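Local atomic coordinates of reticulocyte binding protein (Streptococcus agalactiae COH1, PDB entry 3FAW), a protein that probably hydrolyses the alpha-1,6-glucosidic linkages of pullulan and related branched glucans as a secreted, cell-wall-anchored streptococcal pullulanase. Residues K289-T294 with M327-S332; R276-D281 with A296-K301; L721-G726 with V736-T741; Q727-E732 with K758-L763; I207-D212 with I404-Y409. All blocks are in the same frame, centred on the assembly; numbering follows the deposited sequence.

Contact 1. Residues K289-T294 with M327-S332; sequences KNQLGT and MDKSRS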
# COMPACT_ATOMS: atom_id res chain seq x y z
N LYS A 289 5.87 -14.62 24.66
CA LYS A 289 4.74 -15.16 25.42
C LYS A 289 3.57 -15.56 24.52
O LYS A 289 2.75 -16.40 24.89
CB LYS A 289 4.29 -14.15 26.48
CG LYS A 289 3.45 -14.74 27.60
CD LYS A 289 4.21 -15.80 28.41
CE LYS A 289 3.26 -16.84 29.00
NZ LYS A 289 2.08 -16.23 29.69
N ASN A 290 3.49 -14.96 23.34
CA ASN A 290 2.42 -15.23 22.40
C ASN A 290 2.94 -15.94 21.16
O ASN A 290 4.15 -16.08 20.98
CB ASN A 290 1.72 -13.92 22.02
CG ASN A 290 1.16 -13.20 23.24
OD1 ASN A 290 0.23 -13.68 23.87
ND2 ASN A 290 1.75 -12.06 23.58
N GLN A 291 2.02 -16.40 20.32
CA GLN A 291 2.37 -17.20 19.15
C GLN A 291 3.08 -16.34 18.10
O GLN A 291 2.69 -15.19 17.87
CB GLN A 291 1.11 -17.83 18.56
CG GLN A 291 1.36 -19.01 17.64
CD GLN A 291 0.10 -19.83 17.40
OE1 GLN A 291 -1.02 -19.34 17.61
NE2 GLN A 291 0.27 -21.07 16.96
N LEU A 292 4.11 -16.89 17.47
CA LEU A 292 4.92 -16.14 16.52
C LEU A 292 4.11 -15.65 15.33
O LEU A 292 3.19 -16.33 14.87
CB LEU A 292 6.11 -16.99 16.04
CG LEU A 292 5.84 -18.27 15.25
CD1 LEU A 292 5.56 -17.96 13.79
CD2 LEU A 292 7.02 -19.22 15.35
N GLY A 293 4.44 -14.45 14.85
CA GLY A 293 3.83 -13.89 13.65
C GLY A 293 2.39 -13.43 13.80
O GLY A 293 1.66 -13.37 12.81
N THR A 294 2.00 -13.10 15.02
CA THR A 294 0.64 -12.63 15.32
C THR A 294 0.66 -11.19 15.81
O THR A 294 1.72 -10.66 16.16
CB THR A 294 -0.04 -13.52 16.39
OG1 THR A 294 0.68 -13.42 17.63
CG2 THR A 294 -0.10 -14.98 15.95
N MET A 327 -4.73 -21.98 8.87
CA MET A 327 -4.63 -23.05 9.86
C MET A 327 -3.21 -23.65 9.96
O MET A 327 -2.98 -24.54 10.77
CB MET A 327 -5.65 -24.14 9.55
CG MET A 327 -7.11 -23.66 9.58
SD MET A 327 -7.58 -22.79 11.09
CE MET A 327 -7.24 -24.03 12.35
N ASP A 328 -2.28 -23.15 9.14
CA ASP A 328 -0.87 -23.58 9.16
C ASP A 328 0.00 -22.39 9.57
O ASP A 328 0.29 -21.51 8.76
CB ASP A 328 -0.47 -24.09 7.77
CG ASP A 328 1.02 -24.39 7.64
OD1 ASP A 328 1.71 -24.61 8.66
OD2 ASP A 328 1.51 -24.41 6.48
N LYS A 329 0.40 -22.37 10.84
CA LYS A 329 1.26 -21.31 11.38
C LYS A 329 2.74 -21.73 11.42
O LYS A 329 3.57 -21.02 11.97
CB LYS A 329 0.80 -20.90 12.78
CG LYS A 329 -0.56 -20.22 12.81
CD LYS A 329 -0.94 -19.82 14.21
CE LYS A 329 -2.25 -19.04 14.24
NZ LYS A 329 -2.14 -17.75 13.50
N SER A 330 3.06 -22.87 10.81
CA SER A 330 4.40 -23.43 10.89
C SER A 330 5.45 -22.54 10.22
O SER A 330 5.18 -21.90 9.20
CB SER A 330 4.45 -24.84 10.27
OG SER A 330 4.25 -24.80 8.86
N ARG A 331 6.63 -22.51 10.82
CA ARG A 331 7.78 -21.80 10.28
C ARG A 331 8.35 -22.56 9.08
O ARG A 331 8.55 -23.77 9.13
CB ARG A 331 8.86 -21.64 11.35
CG ARG A 331 10.10 -20.89 10.89
CD ARG A 331 11.17 -20.86 11.97
NE ARG A 331 10.81 -19.97 13.07
CZ ARG A 331 10.53 -20.34 14.32
NH1 ARG A 331 10.55 -21.62 14.70
NH2 ARG A 331 10.22 -19.41 15.22
N SER A 332 8.60 -21.83 7.99
CA SER A 332 9.29 -22.36 6.83
C SER A 332 10.78 -22.06 7.02
O SER A 332 11.21 -20.91 6.94
CB SER A 332 8.76 -21.72 5.53
OG SER A 332 8.54 -20.33 5.68
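Gln291 and Leu292 meet Lys329 and Arg331 where two loops of the alpha-amylase-type TIM barrel come together near the surface: one follows barrel strand 269-273, the other follows strand 312-315. Contact between the loops is by van der Waals touch. The side chains of Gln291 and Lys329 cross at about a right angle, the amide end of the glutamine lying against the aliphatic part of the lysine, with Gln291 NE2 3.3 Å from Lys329 CD. Gln291 reaches this place with CG anti to its backbone N (chi1 -161°) and an extended chain beyond. Leu292 meets Arg331 obliquely, its CD2 methyl 3.2 Å from Arg331 NH2, while Leu292 CD1 stands 4.1 Å from Lys329 O.

The charged ends of the two basic side chains are bonded elsewhere. Lys329 NZ is hydrogen-bonded to Ser359 O; Arg331 gives NE to Ser280 O and forms a salt bridge through NH1 with Asp285. Each basic chain thus offers its flank or a guanidinium corner to the neighbouring loop.

Hydrogen bonds within each loop set its shape. A type II beta turn runs from Gln291 to Thr294, and Thr294 OG1, 2.7 Å from Gln291 O, also caps the following helix at Ala297 N. In the other loop Asp328 makes an Asx turn: its OD1 takes Ser330 N from above the carboxylate plane and Ser330 OG, 2.6 Å away, on its syn lone pair.

Contact 2. Residues R276-D281 with A296-K301; sequences RDFTSD and AAFSEK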
# COMPACT_ATOMS: atom_id res chain seq x y z
N ARG A 276 4.13 -10.93 10.27
CA ARG A 276 4.86 -12.20 10.34
C ARG A 276 6.36 -11.96 10.53
O ARG A 276 6.96 -12.46 11.48
CB ARG A 276 4.62 -13.01 9.06
CG ARG A 276 5.32 -14.37 9.01
CD ARG A 276 4.72 -15.33 10.01
NE ARG A 276 5.26 -16.68 9.86
CZ ARG A 276 4.81 -17.76 10.50
NH1 ARG A 276 3.78 -17.67 11.34
NH2 ARG A 276 5.38 -18.93 10.28
N ASP A 277 6.95 -11.20 9.61
CA ASP A 277 8.40 -10.93 9.60
C ASP A 277 8.94 -10.52 10.96
O ASP A 277 10.00 -10.99 11.39
CB ASP A 277 8.75 -9.79 8.62
CG ASP A 277 8.48 -10.14 7.17
OD1 ASP A 277 8.06 -11.28 6.87
OD2 ASP A 277 8.69 -9.25 6.32
N PHE A 278 8.22 -9.63 11.62
CA PHE A 278 8.73 -8.92 12.79
C PHE A 278 8.93 -9.81 14.02
O PHE A 278 9.63 -9.41 14.94
CB PHE A 278 7.80 -7.75 13.13
CG PHE A 278 8.42 -6.70 14.03
CD1 PHE A 278 9.64 -6.12 13.71
CD2 PHE A 278 7.75 -6.26 15.17
CE1 PHE A 278 10.21 -5.15 14.53
CE2 PHE A 278 8.31 -5.28 15.98
CZ PHE A 278 9.54 -4.72 15.66
N THR A 279 8.31 -10.99 14.04
CA THR A 279 8.45 -11.92 15.17
C THR A 279 8.56 -13.40 14.78
O THR A 279 8.27 -14.27 15.60
CB THR A 279 7.26 -11.75 16.17
OG1 THR A 279 6.02 -12.06 15.51
CG2 THR A 279 7.21 -10.32 16.72
N SER A 280 8.99 -13.70 13.55
CA SER A 280 9.13 -15.09 13.10
C SER A 280 10.53 -15.67 13.31
O SER A 280 10.77 -16.84 13.00
CB SER A 280 8.76 -15.21 11.62
OG SER A 280 9.65 -14.48 10.79
N ASP A 281 11.46 -14.87 13.84
CA ASP A 281 12.82 -15.34 14.11
C ASP A 281 12.84 -16.51 15.11
O ASP A 281 12.25 -16.42 16.19
CB ASP A 281 13.66 -14.18 14.67
CG ASP A 281 15.17 -14.45 14.64
OD1 ASP A 281 15.59 -15.61 14.43
OD2 ASP A 281 15.94 -13.49 14.83
N ALA A 296 -0.55 -10.24 18.62
CA ALA A 296 -0.21 -10.35 20.04
C ALA A 296 1.29 -10.46 20.29
O ALA A 296 1.79 -9.95 21.30
CB ALA A 296 -0.94 -11.54 20.66
N ALA A 297 2.02 -11.12 19.39
CA ALA A 297 3.48 -11.21 19.48
C ALA A 297 4.14 -9.88 19.11
O ALA A 297 5.09 -9.44 19.78
CB ALA A 297 4.01 -12.33 18.58
N PHE A 298 3.63 -9.24 18.06
CA PHE A 298 4.13 -7.94 17.60
C PHE A 298 4.22 -6.94 18.76
O PHE A 298 5.20 -6.20 18.88
CB PHE A 298 3.24 -7.37 16.49
CG PHE A 298 3.90 -6.32 15.63
CD1 PHE A 298 4.22 -6.60 14.30
CD2 PHE A 298 4.18 -5.05 16.13
CE1 PHE A 298 4.81 -5.63 13.49
CE2 PHE A 298 4.78 -4.08 15.33
CZ PHE A 298 5.09 -4.38 14.00
N SER A 299 3.19 -6.91 19.62
CA SER A 299 3.16 -5.99 20.76
C SER A 299 4.32 -6.19 21.75
O SER A 299 4.75 -5.24 22.41
CB SER A 299 1.83 -6.11 21.51
OG SER A 299 1.67 -7.40 22.06
N GLU A 300 4.81 -7.43 21.83
CA GLU A 300 5.94 -7.77 22.70
C GLU A 300 7.28 -7.18 22.24
O GLU A 300 8.27 -7.26 22.97
CB GLU A 300 6.08 -9.29 22.82
CG GLU A 300 4.83 -10.02 23.32
CD GLU A 300 5.07 -11.49 23.58
OE1 GLU A 300 5.91 -11.82 24.46
OE2 GLU A 300 4.42 -12.33 22.93
N LYS A 301 7.30 -6.60 21.04
CA LYS A 301 8.52 -5.99 20.48
C LYS A 301 8.38 -4.50 20.15
O LYS A 301 9.20 -3.95 19.42
CB LYS A 301 8.93 -6.78 19.22
CG LYS A 301 9.49 -8.17 19.52
CD LYS A 301 10.71 -8.07 20.43
CE LYS A 301 11.57 -9.30 20.40
NZ LYS A 301 12.84 -9.03 21.14
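Phe278 lays its ring carbon CD2 over the centre of the Phe298 ring, 3.3 Å above that plane. The two planes are inclined by 37° and the centroids lie 4.5 Å apart, an oblique pairing in which one ring leans over the other. CD2 is the atom that comes closest, reaching Phe298 CE1 at 3.4 Å, and Phe278 CB also nears CE1, from the same side of the ring plane as CD2.

Further out on the Phe278 ring, CE2 touches the root of another side chain, Lys301 CB, at 3.6 Å. Beyond it the lysine turns at chi2 and carries its amino end away from the aromatic pair.

Thr279 packs on the helix at Ala297, where Thr279 OG1 stands 3.7 Å from Ala297 CB. The methyl Thr279 CG2 faces the main chain, 4.0 Å from Phe298 N. The hydroxyl's polar partner lies elsewhere, since OG1 accepts from Gly293 N in the loop that joins the two segments.

Phe298 also touches Ile313 and Leu315 on strand 312-315 and Leu375 on helix 367-381. This residue of the short helix 295-298 therefore lies between the loop after strand 269-273 and the barrel strand 312-315 with helix 367-381, as in the packing of helices round the strands in the TIM-barrel catalytic domain of alpha-amylase-family enzymes.

Contact 3. Residues L721-G726 with V736-T741; sequences LITEVG and VIAYQT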
# COMPACT_ATOMS: atom_id res chain seq x y z
N LEU A 721 23.12 25.09 -0.39
CA LEU A 721 24.11 24.12 -0.84
C LEU A 721 25.53 24.63 -0.57
O LEU A 721 25.97 25.62 -1.17
CB LEU A 721 23.93 23.86 -2.34
CG LEU A 721 24.85 22.82 -2.99
CD1 LEU A 721 24.63 21.43 -2.37
CD2 LEU A 721 24.63 22.78 -4.48
N ILE A 722 26.23 23.96 0.34
CA ILE A 722 27.61 24.34 0.67
C ILE A 722 28.56 23.95 -0.47
O ILE A 722 29.35 24.76 -0.93
CB ILE A 722 28.08 23.68 1.98
CG1 ILE A 722 27.23 24.17 3.16
CG2 ILE A 722 29.55 23.99 2.23
CD1 ILE A 722 27.48 23.42 4.46
N THR A 723 28.45 22.70 -0.92
CA THR A 723 29.25 22.21 -2.03
C THR A 723 28.64 22.59 -3.38
O THR A 723 28.10 21.74 -4.09
CB THR A 723 29.42 20.68 -1.97
OG1 THR A 723 28.13 20.07 -1.97
CG2 THR A 723 30.18 20.27 -0.71
N GLU A 724 28.74 23.87 -3.75
CA GLU A 724 28.35 24.30 -5.09
C GLU A 724 29.43 23.88 -6.08
O GLU A 724 30.59 23.72 -5.70
CB GLU A 724 28.15 25.82 -5.15
CG GLU A 724 26.99 26.31 -4.30
CD GLU A 724 26.63 27.75 -4.58
OE1 GLU A 724 27.55 28.56 -4.85
OE2 GLU A 724 25.43 28.09 -4.52
N VAL A 725 29.04 23.71 -7.34
CA VAL A 725 29.98 23.28 -8.38
C VAL A 725 31.10 24.31 -8.50
O VAL A 725 30.84 25.49 -8.69
CB VAL A 725 29.29 23.10 -9.75
CG1 VAL A 725 30.29 22.64 -10.80
CG2 VAL A 725 28.15 22.11 -9.64
N GLY A 726 32.34 23.85 -8.37
CA GLY A 726 33.51 24.73 -8.47
C GLY A 726 34.10 25.17 -7.14
O GLY A 726 35.16 25.80 -7.12
N VAL A 736 30.53 13.57 -3.16
CA VAL A 736 30.48 14.27 -1.87
C VAL A 736 29.48 15.41 -1.97
O VAL A 736 29.35 16.04 -3.02
CB VAL A 736 31.88 14.79 -1.43
CG1 VAL A 736 32.55 15.55 -2.55
CG2 VAL A 736 31.76 15.68 -0.17
N ILE A 737 28.75 15.65 -0.89
CA ILE A 737 27.81 16.77 -0.83
C ILE A 737 27.70 17.30 0.60
O ILE A 737 27.85 16.55 1.57
CB ILE A 737 26.40 16.36 -1.37
CG1 ILE A 737 25.55 17.61 -1.67
CG2 ILE A 737 25.66 15.44 -0.39
CD1 ILE A 737 24.29 17.30 -2.45
N ALA A 738 27.45 18.60 0.72
CA ALA A 738 27.24 19.23 2.03
C ALA A 738 26.16 20.29 1.92
O ALA A 738 26.12 21.03 0.94
CB ALA A 738 28.53 19.83 2.54
N TYR A 739 25.30 20.36 2.93
CA TYR A 739 24.22 21.35 2.95
C TYR A 739 23.92 21.86 4.35
O TYR A 739 24.13 21.16 5.34
CB TYR A 739 22.93 20.80 2.32
CG TYR A 739 22.55 19.40 2.76
CD1 TYR A 739 21.60 19.19 3.75
CD2 TYR A 739 23.12 18.29 2.14
CE1 TYR A 739 21.24 17.89 4.13
CE2 TYR A 739 22.78 17.01 2.52
CZ TYR A 739 21.83 16.81 3.50
OH TYR A 739 21.51 15.52 3.85
N GLN A 740 23.42 23.09 4.40
CA GLN A 740 23.10 23.75 5.66
C GLN A 740 21.61 24.07 5.74
O GLN A 740 21.01 24.53 4.76
CB GLN A 740 23.90 25.04 5.79
CG GLN A 740 23.87 25.65 7.19
CD GLN A 740 24.51 27.02 7.22
OE1 GLN A 740 25.72 27.09 7.74
NE2 GLN A 740 23.92 28.01 6.77
N THR A 741 21.03 23.83 6.91
CA THR A 741 19.66 24.24 7.19
C THR A 741 19.62 24.97 8.53
O THR A 741 20.52 24.83 9.36
CB THR A 741 18.69 23.03 7.19
OG1 THR A 741 17.36 23.48 7.50
CG2 THR A 741 19.12 21.96 8.20
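Ala738 O takes two backbone donors from the loop that leaves strand 720-721. Ile722 N binds it at 3.0 Å in a bent bond (138°); Thr723 N adds a straighter but weak bond at 3.4 Å. On the same residue the amide is engaged by a side chain, for Ala738 N donates to Thr723 OG1 at 3.1 Å. The threonine hydroxyl sits between its own backbone N and carbonyl carbon (chi1 57°), and its CG2 methyl meets Ala738 CB at 3.7 Å. Ile722 CB packs against that same methyl of Ala738, while its CD1 runs on over the backbone of Tyr739 toward Gln740 CB.

Leu721 and Tyr739 form an antiparallel non-hydrogen-bonded pair, the last of the two-residue edge strand 720-721. Beyond it the chain breaks from strand geometry: Thr723 is the centre of an inverse gamma turn, and its hydroxyl takes over the acceptor role toward the amide of strand 736-742. This is the outer margin of a five-stranded antiparallel sheet in the C-terminal beta domain.

The side chains of Leu721 and Tyr739 share one face. Across it, Leu721 CD1 touches Ile737 CG1 at 4.0 Å, their side chains crossing at about a right angle. Helix 544-551 covers this group through Phe548, Ile547 and Ile551, and Tyr739 OH is hydrogen-bonded to Thr610. On its other flank strand 736-742 pairs with strand 748-754.

Contact 4. Residues Q727-E732 with K758-L763; sequences QGDIKE and KARNVL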
# COMPACT_ATOMS: atom_id res chain seq x y z
N GLN A 727 33.43 24.86 -6.04
CA GLN A 727 33.95 25.13 -4.70
C GLN A 727 34.95 24.04 -4.33
O GLN A 727 34.56 22.88 -4.17
CB GLN A 727 32.82 25.17 -3.67
CG GLN A 727 31.79 26.26 -3.93
CD GLN A 727 32.36 27.66 -3.77
OE1 GLN A 727 32.96 27.98 -2.75
NE2 GLN A 727 32.17 28.49 -4.79
N GLY A 728 36.21 24.41 -4.17
CA GLY A 728 37.28 23.42 -3.98
C GLY A 728 37.35 22.47 -5.16
O GLY A 728 37.30 22.91 -6.31
N ASP A 729 37.41 21.17 -4.88
CA ASP A 729 37.51 20.16 -5.95
C ASP A 729 36.15 19.53 -6.33
O ASP A 729 36.11 18.49 -6.99
CB ASP A 729 38.52 19.07 -5.56
CG ASP A 729 38.05 18.20 -4.40
OD1 ASP A 729 36.97 18.48 -3.83
OD2 ASP A 729 38.77 17.25 -4.05
N ILE A 730 35.06 20.17 -5.93
CA ILE A 730 33.71 19.69 -6.23
C ILE A 730 33.39 19.82 -7.73
O ILE A 730 33.53 20.90 -8.31
CB ILE A 730 32.65 20.45 -5.40
CG1 ILE A 730 32.78 20.10 -3.92
CG2 ILE A 730 31.24 20.15 -5.88
CD1 ILE A 730 32.45 18.65 -3.58
N LYS A 731 32.97 18.72 -8.34
CA LYS A 731 32.62 18.71 -9.76
C LYS A 731 31.10 18.65 -9.93
O LYS A 731 30.38 18.42 -8.95
CB LYS A 731 33.29 17.53 -10.48
CG LYS A 731 34.81 17.45 -10.28
CD LYS A 731 35.53 18.70 -10.76
CE LYS A 731 37.04 18.61 -10.56
NZ LYS A 731 37.76 19.77 -11.18
N GLU A 732 30.62 18.86 -11.15
CA GLU A 732 29.17 18.91 -11.42
C GLU A 732 28.49 17.59 -11.05
O GLU A 732 27.45 17.59 -10.40
CB GLU A 732 28.87 19.28 -12.88
CG GLU A 732 27.42 19.69 -13.11
CD GLU A 732 27.16 20.26 -14.50
OE1 GLU A 732 27.98 20.03 -15.42
OE2 GLU A 732 26.13 20.95 -14.67
N LYS A 758 37.96 8.09 -1.17
CA LYS A 758 39.15 8.79 -0.68
C LYS A 758 38.69 9.97 0.17
O LYS A 758 37.55 10.41 0.05
CB LYS A 758 40.00 9.29 -1.85
CG LYS A 758 39.26 10.23 -2.80
CD LYS A 758 40.17 10.79 -3.87
CE LYS A 758 39.39 11.67 -4.83
NZ LYS A 758 40.29 12.47 -5.69
N ALA A 759 39.58 10.47 1.02
CA ALA A 759 39.29 11.65 1.82
C ALA A 759 39.05 12.86 0.91
O ALA A 759 39.61 12.95 -0.18
CB ALA A 759 40.43 11.93 2.79
N ARG A 760 38.18 13.77 1.36
CA ARG A 760 37.86 14.99 0.61
C ARG A 760 37.85 16.21 1.51
O ARG A 760 37.29 16.18 2.61
CB ARG A 760 36.49 14.87 -0.07
CG ARG A 760 36.36 13.71 -1.05
CD ARG A 760 37.19 13.92 -2.31
NE ARG A 760 36.69 15.02 -3.13
CZ ARG A 760 35.68 14.93 -3.99
NH1 ARG A 760 35.03 13.79 -4.17
NH2 ARG A 760 35.31 15.99 -4.69
N ASN A 761 38.49 17.29 1.04
CA ASN A 761 38.43 18.59 1.70
C ASN A 761 37.21 19.35 1.19
O ASN A 761 37.09 19.59 -0.01
CB ASN A 761 39.71 19.39 1.42
CG ASN A 761 39.68 20.79 2.03
OD1 ASN A 761 38.99 21.69 1.53
ND2 ASN A 761 40.45 20.99 3.09
N VAL A 762 36.32 19.73 2.10
CA VAL A 762 35.14 20.54 1.77
C VAL A 762 35.40 22.00 2.12
O VAL A 762 35.59 22.34 3.29
CB VAL A 762 33.89 20.04 2.51
CG1 VAL A 762 32.69 20.93 2.21
CG2 VAL A 762 33.58 18.60 2.12
N LEU A 763 35.39 22.87 1.11
CA LEU A 763 35.64 24.30 1.30
C LEU A 763 34.42 25.01 1.92
O LEU A 763 33.29 24.80 1.48
CB LEU A 763 36.01 24.94 -0.04
CG LEU A 763 36.36 26.43 -0.08
CD1 LEU A 763 37.50 26.79 0.87
CD2 LEU A 763 36.71 26.83 -1.50
O HOH W 1 34.67 21.80 -1.54
O HOH W 2 38.59 20.54 -2.38
O HOH W 3 35.37 19.24 -1.96
O HOH W 4 38.43 14.81 -5.78
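Gln727 to Ile730 form a type II' beta turn, closed by Ile730 N to Gln727 O, which faces strand 760-763, Gly728 lying nearest Leu763 at its end. Arg760 grips Asp729 side-on in a salt bridge. Its NH2 donates to Asp729 OD1 at 3.1 Å and 165°, in the guanidinium plane yet from well above the carboxylate; its NE reaches OD2 at 3.2 Å on the syn side, through a more bent bond. The two planes stand 72° apart. The arginine chain is bent at chi2 and chi3, which set CD and NE, and NH1 makes further salt bridges with Asp756 and Asp734. Three carboxylates round one guanidinium would be expected to stabilise its positive charge.

Waters bridge the two backbones. One joins Gln727 O and Leu763 N; another links Asp729 N to Asn761 O; a third donates to both Asp729 OD1 and Asn761 O at 2.6 Å. Leu763 CD2 packs by Gly728 N at 3.6 Å.

Ile730, Arg760 and Val762 all touch Val736 of strand 736-742, while strand 760-763 itself pairs with strand 800-803 in a three-stranded antiparallel sheet of the C-terminal domain.

Contact 5. Residues I207-D212 with I404-Y409; sequences IKRGKD and IEPNYY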
# COMPACT_ATOMS: atom_id res chain seq x y z
N ILE A 207 -26.78 -15.93 -5.38
CA ILE A 207 -27.45 -15.01 -6.30
C ILE A 207 -27.87 -15.76 -7.56
O ILE A 207 -27.07 -16.49 -8.14
CB ILE A 207 -26.52 -13.83 -6.69
CG1 ILE A 207 -26.08 -13.07 -5.44
CG2 ILE A 207 -27.23 -12.88 -7.67
CD1 ILE A 207 -25.22 -11.86 -5.73
N LYS A 208 -29.12 -15.58 -7.96
CA LYS A 208 -29.64 -16.18 -9.18
C LYS A 208 -29.91 -15.10 -10.22
O LYS A 208 -30.60 -14.11 -9.93
CB LYS A 208 -30.92 -16.96 -8.89
CG LYS A 208 -31.39 -17.84 -10.03
CD LYS A 208 -32.61 -18.66 -9.62
CE LYS A 208 -33.14 -19.50 -10.78
NZ LYS A 208 -34.25 -20.40 -10.35
N ARG A 209 -29.35 -15.28 -11.41
CA ARG A 209 -29.65 -14.45 -12.58
C ARG A 209 -29.96 -15.38 -13.75
O ARG A 209 -29.05 -15.88 -14.41
CB ARG A 209 -28.47 -13.54 -12.93
CG ARG A 209 -28.26 -12.38 -11.98
CD ARG A 209 -27.09 -11.52 -12.41
NE ARG A 209 -25.83 -12.26 -12.34
CZ ARG A 209 -25.02 -12.32 -11.29
NH1 ARG A 209 -25.30 -11.66 -10.17
NH2 ARG A 209 -23.92 -13.05 -11.36
N GLY A 210 -31.24 -15.62 -13.99
CA GLY A 210 -31.67 -16.59 -14.99
C GLY A 210 -31.36 -18.01 -14.54
O GLY A 210 -31.72 -18.41 -13.43
N LYS A 211 -30.68 -18.76 -15.40
CA LYS A 211 -30.35 -20.17 -15.14
C LYS A 211 -29.20 -20.33 -14.14
O LYS A 211 -29.12 -21.35 -13.44
CB LYS A 211 -30.01 -20.89 -16.45
CG LYS A 211 -29.85 -22.40 -16.33
CD LYS A 211 -29.63 -23.04 -17.69
CE LYS A 211 -29.36 -24.53 -17.56
NZ LYS A 211 -29.19 -25.19 -18.89
N ASP A 212 -28.31 -19.34 -14.07
CA ASP A 212 -27.08 -19.45 -13.27
C ASP A 212 -27.28 -19.08 -11.80
O ASP A 212 -27.99 -18.13 -11.48
CB ASP A 212 -25.98 -18.58 -13.89
CG ASP A 212 -25.61 -19.01 -15.30
OD1 ASP A 212 -26.35 -19.82 -15.90
OD2 ASP A 212 -24.57 -18.54 -15.81
N ILE A 404 -21.18 -10.87 -7.99
CA ILE A 404 -22.22 -10.15 -7.24
C ILE A 404 -23.09 -9.34 -8.18
O ILE A 404 -24.32 -9.44 -8.15
CB ILE A 404 -21.62 -9.21 -6.17
CG1 ILE A 404 -20.77 -10.01 -5.17
CG2 ILE A 404 -22.72 -8.45 -5.44
CD1 ILE A 404 -20.04 -9.16 -4.15
N GLU A 405 -22.44 -8.54 -9.01
CA GLU A 405 -23.12 -7.72 -10.02
C GLU A 405 -22.21 -7.62 -11.23
O GLU A 405 -21.13 -7.04 -11.13
CB GLU A 405 -23.42 -6.32 -9.46
CG GLU A 405 -24.05 -5.33 -10.46
CD GLU A 405 -25.42 -5.76 -10.98
OE1 GLU A 405 -26.14 -6.50 -10.28
OE2 GLU A 405 -25.78 -5.33 -12.09
N PRO A 406 -22.63 -8.20 -12.37
CA PRO A 406 -21.75 -8.17 -13.53
C PRO A 406 -21.72 -6.80 -14.20
O PRO A 406 -22.66 -6.00 -14.05
CB PRO A 406 -22.38 -9.21 -14.47
CG PRO A 406 -23.82 -9.22 -14.11
CD PRO A 406 -23.90 -8.89 -12.64
N ASN A 407 -20.63 -6.52 -14.92
CA ASN A 407 -20.50 -5.28 -15.67
C ASN A 407 -20.78 -4.05 -14.81
O ASN A 407 -21.65 -3.24 -15.13
CB ASN A 407 -21.43 -5.29 -16.89
CG ASN A 407 -21.42 -6.62 -17.63
OD1 ASN A 407 -20.47 -6.95 -18.33
ND2 ASN A 407 -22.49 -7.38 -17.47
N TYR A 408 -20.05 -3.90 -13.70
CA TYR A 408 -20.19 -2.69 -12.89
C TYR A 408 -18.97 -2.34 -12.01
O TYR A 408 -18.40 -1.26 -12.14
CB TYR A 408 -21.44 -2.73 -11.99
CG TYR A 408 -21.49 -1.50 -11.13
CD1 TYR A 408 -22.05 -0.32 -11.61
CD2 TYR A 408 -20.90 -1.48 -9.86
CE1 TYR A 408 -22.06 0.82 -10.85
CE2 TYR A 408 -20.89 -0.34 -9.10
CZ TYR A 408 -21.47 0.81 -9.59
OH TYR A 408 -21.47 1.96 -8.83
N TYR A 409 -18.63 -3.24 -11.09
CA TYR A 409 -17.66 -2.93 -10.02
C TYR A 409 -16.26 -2.63 -10.53
O TYR A 409 -15.55 -1.79 -9.97
CB TYR A 409 -17.58 -4.10 -9.02
CG TYR A 409 -18.62 -4.07 -7.92
CD1 TYR A 409 -18.60 -3.08 -6.94
CD2 TYR A 409 -19.59 -5.06 -7.83
CE1 TYR A 409 -19.53 -3.06 -5.92
CE2 TYR A 409 -20.53 -5.05 -6.81
CZ TYR A 409 -20.50 -4.05 -5.86
OH TYR A 409 -21.42 -4.04 -4.84
O HOH W 5 -26.95 -9.01 -9.76
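Arg209 and Pro406 reach toward each other tip to tip. Pro406 CD lies over the centre of one face of the guanidinium, 3.7 Å above its plane, and 3.9 Å from Arg209 CZ. Chi3 (-65°) bends the arginine chain at NE, and chi4 (-91°) turns CZ out of line with it. From there Arg209 NH1 stands obliquely to Ile404 O, 3.2 Å away, and NH1 also donates to a water that in turn donates to Glu405 OE1 at 2.7 Å. A stronger partner lies in the same loop: NH2 is hydrogen-bonded to Asp403 O.

Ile207, two residues earlier on strand 202-209, points to the same loop and sets its CD1 3.5 Å from Ile404 O and 4.2 Å from Ile404 CG2. The strand belongs to the beta domain of the carbohydrate-binding module 48 family, and the loop after helix 399-402 to the alpha-amylase-type catalytic domain, making this an interdomain contact.

Neighbouring residues of the same module widen it. Ser152 OG bonds to Ile404 O, Ser154 OG to Glu405 OE1, and Ile216 on the next strand touches both Ile207 and Ile404. From helix 122-129, Lys125 makes a salt bridge with Glu405 OE2.

How the contacts relate
Along the chain, contact 5 spans the longest stretch: its first segment lies in the carbohydrate-binding module and its second in the catalytic domain, and contacts 1 and 2 fall between them. Those two interleave, their centres 9 Å apart, and share the loop after barrel strand 269-273; Glu300 of contact 2 meets Asn290 and Lys289 of contact 1. Contacts 3 and 4 come last, 10 Å apart, within the C-terminal beta domain, where their alternating segments join the five-stranded and three-stranded sheets. Contact 5 lies about 63 Å (centre to centre) from contact 3, across the chain's centre. Together they sample a domain interface, loops and a short helix of the barrel, and the terminal beta domain.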